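Local coordinates for tetratricopeptide repeat protein (Parabacteroides merdae ATCC 43184, PDB 4R7S) that is of unknown function but, as a tetratricopeptide repeat protein built of stacked helix pairs, probably serves as a scaffold for binding other proteins or peptides, at residues N96-L101 against G116-Q121; I77-A82 against P106-A111. All coordinates share one frame; numbering follows the deposited sequence.

Contact 1: residues N96-L101 against G116-Q121; sequences NDYNTL and GLLYIQ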
loop_
_atom_site.group_PDB
_atom_site.type_symbol
_atom_site.label_atom_id
_atom_site.label_comp_id
_atom_site.label_asym_id
_atom_site.label_seq_id
_atom_site.Cartn_x
_atom_site.Cartn_y
_atom_site.Cartn_z
ATOM N N ASN A 96 1.796 10.688 11.496
ATOM C CA ASN A 96 1.917 10.858 12.946
ATOM C C ASN A 96 2.128 9.496 13.677
ATOM O O ASN A 96 2.930 9.430 14.621
ATOM C CB ASN A 96 0.694 11.596 13.516
ATOM C CG ASN A 96 0.665 11.682 15.031
ATOM O OD1 ASN A 96 1.613 12.164 15.676
ATOM N ND2 ASN A 96 -0.410 11.169 15.638
ATOM N N ASP A 97 1.416 8.428 13.245
ATOM C CA ASP A 97 1.579 7.094 13.842
ATOM C C ASP A 97 2.970 6.489 13.503
ATOM O O ASP A 97 3.583 5.875 14.395
ATOM C CB ASP A 97 0.446 6.153 13.417
ATOM C CG ASP A 97 -0.825 6.245 14.255
ATOM O OD1 ASP A 97 -0.841 7.020 15.248
ATOM O OD2 ASP A 97 -1.798 5.548 13.921
ATOM N N TYR A 98 3.489 6.712 12.246
ATOM C CA TYR A 98 4.836 6.257 11.862
ATOM C C TYR A 98 5.862 7.058 12.648
ATOM O O TYR A 98 6.890 6.514 13.050
ATOM C CB TYR A 98 5.103 6.356 10.339
ATOM C CG TYR A 98 4.297 5.367 9.516
ATOM C CD1 TYR A 98 4.387 3.993 9.754
ATOM C CD2 TYR A 98 3.468 5.798 8.483
ATOM C CE1 TYR A 98 3.624 3.080 9.028
ATOM C CE2 TYR A 98 2.719 4.892 7.732
ATOM C CZ TYR A 98 2.788 3.533 8.021
ATOM O OH TYR A 98 2.044 2.615 7.320
ATOM N N ASN A 99 5.558 8.330 12.927
ATOM C CA ASN A 99 6.452 9.169 13.717
ATOM C C ASN A 99 6.528 8.667 15.151
ATOM O O ASN A 99 7.622 8.549 15.690
ATOM C CB ASN A 99 6.013 10.614 13.674
ATOM C CG ASN A 99 6.333 11.288 12.373
ATOM O OD1 ASN A 99 7.074 10.763 11.501
ATOM N ND2 ASN A 99 5.786 12.491 12.232
ATOM N N THR A 100 5.388 8.304 15.734
ATOM C CA THR A 100 5.343 7.718 17.075
ATOM C C THR A 100 6.168 6.424 17.047
ATOM O O THR A 100 7.075 6.237 17.868
ATOM C CB THR A 100 3.870 7.469 17.526
ATOM O OG1 THR A 100 3.147 8.702 17.527
ATOM C CG2 THR A 100 3.778 6.809 18.906
ATOM N N LEU A 101 5.866 5.556 16.075
ATOM C CA LEU A 101 6.552 4.281 15.912
ATOM C C LEU A 101 8.073 4.457 15.779
ATOM O O LEU A 101 8.813 3.850 16.549
ATOM C CB LEU A 101 5.992 3.536 14.680
ATOM C CG LEU A 101 6.038 2.048 14.723
ATOM C CD1 LEU A 101 5.088 1.478 13.710
ATOM C CD2 LEU A 101 7.421 1.541 14.450
ATOM N N GLY A 116 8.492 6.641 4.205
ATOM C CA GLY A 116 9.254 7.047 3.030
ATOM C C GLY A 116 8.351 7.341 1.848
ATOM O O GLY A 116 8.434 8.420 1.259
ATOM N N LEU A 117 7.447 6.403 1.534
ATOM C CA LEU A 117 6.448 6.539 0.472
ATOM C C LEU A 117 5.537 7.728 0.734
ATOM O O LEU A 117 5.285 8.497 -0.200
ATOM C CB LEU A 117 5.594 5.269 0.353
ATOM C CG LEU A 117 6.287 3.974 -0.088
ATOM C CD1 LEU A 117 5.276 2.837 -0.173
ATOM C CD2 LEU A 117 7.005 4.133 -1.439
ATOM N N LEU A 118 5.037 7.885 2.003
ATOM C CA LEU A 118 4.170 9.006 2.389
ATOM C C LEU A 118 4.850 10.326 2.126
ATOM O O LEU A 118 4.199 11.262 1.646
ATOM C CB LEU A 118 3.765 8.965 3.868
ATOM C CG LEU A 118 2.632 8.072 4.289
ATOM C CD1 LEU A 118 2.327 8.304 5.742
ATOM C CD2 LEU A 118 1.365 8.332 3.462
ATOM N N TYR A 119 6.156 10.411 2.461
ATOM C CA TYR A 119 6.942 11.614 2.273
ATOM C C TYR A 119 7.052 11.943 0.771
ATOM O O TYR A 119 7.047 13.127 0.409
ATOM C CB TYR A 119 8.336 11.472 2.917
ATOM C CG TYR A 119 8.406 11.775 4.404
ATOM C CD1 TYR A 119 7.670 12.821 4.962
ATOM C CD2 TYR A 119 9.279 11.076 5.238
ATOM C CE1 TYR A 119 7.770 13.138 6.319
ATOM C CE2 TYR A 119 9.387 11.383 6.593
ATOM C CZ TYR A 119 8.627 12.413 7.132
ATOM O OH TYR A 119 8.741 12.731 8.463
ATOM N N ILE A 120 7.108 10.902 -0.104
ATOM C CA ILE A 120 7.170 11.104 -1.554
ATOM C C ILE A 120 5.858 11.776 -1.970
ATOM O O ILE A 120 5.883 12.846 -2.576
ATOM C CB ILE A 120 7.454 9.798 -2.346
ATOM C CG1 ILE A 120 8.901 9.323 -2.176
ATOM C CG2 ILE A 120 7.118 9.970 -3.833
ATOM C CD1 ILE A 120 9.139 7.870 -2.665
ATOM N N GLN A 121 4.734 11.175 -1.574
ATOM C CA GLN A 121 3.379 11.641 -1.843
ATOM C C GLN A 121 3.170 13.062 -1.334
ATOM O O GLN A 121 2.474 13.828 -1.990
ATOM C CB GLN A 121 2.379 10.682 -1.203
ATOM C CG GLN A 121 0.909 11.024 -1.395
ATOM C CD GLN A 121 -0.004 10.032 -0.715
ATOM O OE1 GLN A 121 0.349 8.867 -0.456
ATOM N NE2 GLN A 121 -1.216 10.472 -0.433
#
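Y98 and L118 meet through a single methyl group: CD1 of L118 comes to the edge of the tyrosine ring, near its plane, 3.9 Å from Y98 CD2, and sits almost as close to the adjoining CE2. The methyl therefore packs against the rim of the ring and not over a face, and the two side chains lie roughly perpendicular. Both have CG anti to the carbonyl carbon (chi1 -69° in Y98, -81° in L118), which sends the ring and the isobutyl group across the gap between backbones whose nearest CA atoms, those of Y98 and L118, are 9.9 Å apart.

A looser polar approach flanks this apolar one. The carboxamide oxygen OD1 of N99 stands 4.0 Å from Y119 OH, with amide and ring planes 39° apart; OD1 takes its hydrogen bond from R115, one residue before G116-Q121. Within helix 91-104, T100 OG1 bonds back to N96 O at 3.0 Å, approaching from the face of that carbonyl opposite to T100 N.

The pair joins helix 91-104 to helix 109-121, consecutive antiparallel helices of the TPR type. Y98 also packs on A111 and C114 of the second helix and on A82 of helix 75-87, while the ring of Y119 meets W127 of helix 125-138 edge-to-face, carrying the packing on to the next helix.

Contact 2: residues I77-A82 against P106-A111; sequences ILENRA and PEHQEA. With EDO (1,2-ethanediol), chain H; EDO (1,2-ethanediol), chain I.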
loop_
_atom_site.group_PDB
_atom_site.type_symbol
_atom_site.label_atom_id
_atom_site.label_comp_id
_atom_site.label_asym_id
_atom_site.label_seq_id
_atom_site.Cartn_x
_atom_site.Cartn_y
_atom_site.Cartn_z
ATOM N N ILE A 77 -0.080 -2.256 16.804
ATOM C CA ILE A 77 -1.236 -1.366 16.727
ATOM C C ILE A 77 -0.901 -0.118 15.872
ATOM O O ILE A 77 -1.689 0.229 15.001
ATOM C CB ILE A 77 -1.792 -1.004 18.147
ATOM C CG1 ILE A 77 -2.065 -2.290 18.966
ATOM C CG2 ILE A 77 -3.085 -0.157 18.035
ATOM C CD1 ILE A 77 -2.320 -2.060 20.529
ATOM N N LEU A 78 0.278 0.497 16.071
ATOM C CA LEU A 78 0.682 1.694 15.338
ATOM C C LEU A 78 0.865 1.409 13.867
ATOM O O LEU A 78 0.386 2.177 13.037
ATOM C CB LEU A 78 1.970 2.306 15.932
ATOM C CG LEU A 78 1.804 2.994 17.292
ATOM C CD1 LEU A 78 3.147 3.255 17.913
ATOM C CD2 LEU A 78 0.987 4.287 17.178
ATOM N N GLU A 79 1.510 0.287 13.544
ATOM C CA GLU A 79 1.749 -0.149 12.169
ATOM C C GLU A 79 0.421 -0.460 11.460
ATOM O O GLU A 79 0.259 -0.083 10.309
ATOM C CB GLU A 79 2.685 -1.371 12.166
ATOM C CG GLU A 79 2.987 -1.940 10.793
ATOM C CD GLU A 79 3.670 -3.291 10.801
ATOM O OE1 GLU A 79 4.711 -3.430 11.482
ATOM O OE2 GLU A 79 3.191 -4.198 10.084
ATOM N N ASN A 80 -0.535 -1.092 12.147
ATOM C CA ASN A 80 -1.807 -1.424 11.514
ATOM C C ASN A 80 -2.713 -0.198 11.334
ATOM O O ASN A 80 -3.285 -0.028 10.254
ATOM C CB ASN A 80 -2.519 -2.545 12.281
ATOM C CG ASN A 80 -1.892 -3.883 11.969
ATOM O OD1 ASN A 80 -2.151 -4.510 10.943
ATOM N ND2 ASN A 80 -0.955 -4.290 12.764
ATOM N N ARG A 81 -2.799 0.668 12.341
ATOM C CA ARG A 81 -3.629 1.882 12.283
ATOM C C ARG A 81 -3.021 2.904 11.297
ATOM O O ARG A 81 -3.767 3.562 10.569
ATOM C CB ARG A 81 -3.777 2.474 13.689
ATOM C CG ARG A 81 -4.899 3.479 13.908
ATOM C CD ARG A 81 -4.243 4.534 14.764
ATOM N NE ARG A 81 -5.093 5.172 15.752
ATOM C CZ ARG A 81 -4.702 6.179 16.527
ATOM N NH1 ARG A 81 -3.475 6.678 16.414
ATOM N NH2 ARG A 81 -5.533 6.697 17.420
ATOM N N ALA A 82 -1.677 3.011 11.238
ATOM C CA ALA A 82 -1.066 3.926 10.268
ATOM C C ALA A 82 -1.389 3.454 8.850
ATOM O O ALA A 82 -1.776 4.268 8.015
ATOM C CB ALA A 82 0.433 4.025 10.479
ATOM N N PRO A 106 13.732 3.622 15.769
ATOM C CA PRO A 106 14.183 4.274 14.532
ATOM C C PRO A 106 14.679 3.293 13.460
ATOM O O PRO A 106 14.991 3.755 12.360
ATOM C CB PRO A 106 15.314 5.208 15.016
ATOM C CG PRO A 106 15.154 5.313 16.511
ATOM C CD PRO A 106 14.625 3.972 16.899
ATOM N N GLU A 107 14.710 1.962 13.745
ATOM C CA GLU A 107 15.182 0.965 12.771
ATOM C C GLU A 107 14.080 -0.005 12.294
ATOM O O GLU A 107 14.411 -1.043 11.697
ATOM C CB GLU A 107 16.367 0.156 13.337
ATOM C CG GLU A 107 17.593 0.980 13.686
ATOM C CD GLU A 107 18.850 0.197 14.025
ATOM O OE1 GLU A 107 18.834 -1.053 13.919
ATOM O OE2 GLU A 107 19.871 0.844 14.360
ATOM N N HIS A 108 12.788 0.320 12.542
ATOM C CA HIS A 108 11.658 -0.532 12.127
ATOM C C HIS A 108 11.433 -0.341 10.619
ATOM O O HIS A 108 10.917 0.695 10.180
ATOM C CB HIS A 108 10.391 -0.221 12.952
ATOM C CG HIS A 108 9.291 -1.228 12.787
ATOM N ND1 HIS A 108 8.104 -0.902 12.154
ATOM C CD2 HIS A 108 9.212 -2.510 13.218
ATOM C CE1 HIS A 108 7.362 -1.996 12.182
ATOM N NE2 HIS A 108 7.981 -2.990 12.819
ATOM N N GLN A 109 11.869 -1.339 9.836
ATOM C CA GLN A 109 11.887 -1.330 8.370
ATOM C C GLN A 109 10.517 -1.142 7.704
ATOM O O GLN A 109 10.448 -0.387 6.742
ATOM C CB GLN A 109 12.598 -2.572 7.811
ATOM C CG GLN A 109 14.091 -2.543 8.146
ATOM C CD GLN A 109 14.888 -3.692 7.573
ATOM O OE1 GLN A 109 14.822 -4.003 6.383
ATOM N NE2 GLN A 109 15.733 -4.295 8.391
ATOM N N GLU A 110 9.447 -1.772 8.182
ATOM C CA GLU A 110 8.143 -1.555 7.541
ATOM C C GLU A 110 7.680 -0.110 7.725
ATOM O O GLU A 110 7.131 0.464 6.785
ATOM C CB GLU A 110 7.078 -2.520 8.070
ATOM C CG GLU A 110 5.723 -2.374 7.379
ATOM C CD GLU A 110 5.624 -2.960 5.982
ATOM O OE1 GLU A 110 6.523 -3.737 5.579
ATOM O OE2 GLU A 110 4.618 -2.671 5.298
ATOM N N ALA A 111 7.895 0.461 8.932
ATOM C CA ALA A 111 7.515 1.841 9.244
ATOM C C ALA A 111 8.325 2.837 8.381
ATOM O O ALA A 111 7.741 3.765 7.817
ATOM C CB ALA A 111 7.727 2.133 10.731
HETATM C C1 EDO H . -2.364 -8.731 11.833
HETATM O O1 EDO H . -1.974 -7.969 10.685
HETATM C C2 EDO H . -2.600 -7.808 13.067
HETATM O O2 EDO H . -3.806 -8.173 13.736
HETATM C C1 EDO I . 3.623 -0.603 1.134
HETATM O O1 EDO I . 2.514 0.282 1.175
HETATM C C2 EDO I . 3.467 -1.700 2.224
HETATM O O2 EDO I . 4.535 -2.638 2.147
#
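H108 turns its imidazole edge to the carboxylate of E79, CE1 lying 3.1 Å from E79 OE1 in the plane of the ring. NE2 is farther from the same oxygen, at 3.6 Å, so the approach is mainly to a ring carbon, with the carboxylate and ring planes 37° apart. The E79 chain is stretched out from its helix, CG anti to the backbone N (chi1 179°), and this extension carries its carboxylate across to the other segment. H108 follows the turn at P106 and E107 and holds the N-cap position of helix 109-121, so the contact falls on the first turn of that helix.

Q109 OE1 is hydrogen-bonded to N139. At E110 the aliphatic part does the touching: CG is 4.1 Å from E79 CD, and the bend at chi2 (76°) swings the carboxylate off this line. E110 OE1 forms a salt bridge with R144, which probably eases the presence of a second acid whose OE2 is 5.2 Å from E79 OE2. E110 OE2 accepts a hydrogen bond from an ethanediol, probably from the crystallisation liquor. Were E110 shortened to an alanine, R144 would probably lose its acidic mate and the flank of the E79 carboxylate now covered by CG would be opened.

A111 brings the backbones closest, its CA 6.8 Å from E79 CA. The contact bridges helix 75-87 and the start of helix 109-121 at the surface, beside helix 91-104, whose L101 packs on H108; such contact between a helix and the next but one is characteristic of the right-handed TPR superhelix.

From the N terminus, the chain first supplies 77-82 on helix 75-87, then 96-101 on helix 91-104, then 106-111 and 116-121, both on helix 109-121. Contact 2 closes the longer loop, with 23 residues between its segments, and contact 1 a shorter one of 14; because their segments alternate, the two loops cross. Three successive helices are thereby tied together, contact 1 pairing neighbours and contact 2 skipping over the middle helix. The two lie about 9 Å apart, centre to centre, and are joined directly: D97 forms a salt bridge with R81 and packs on A82.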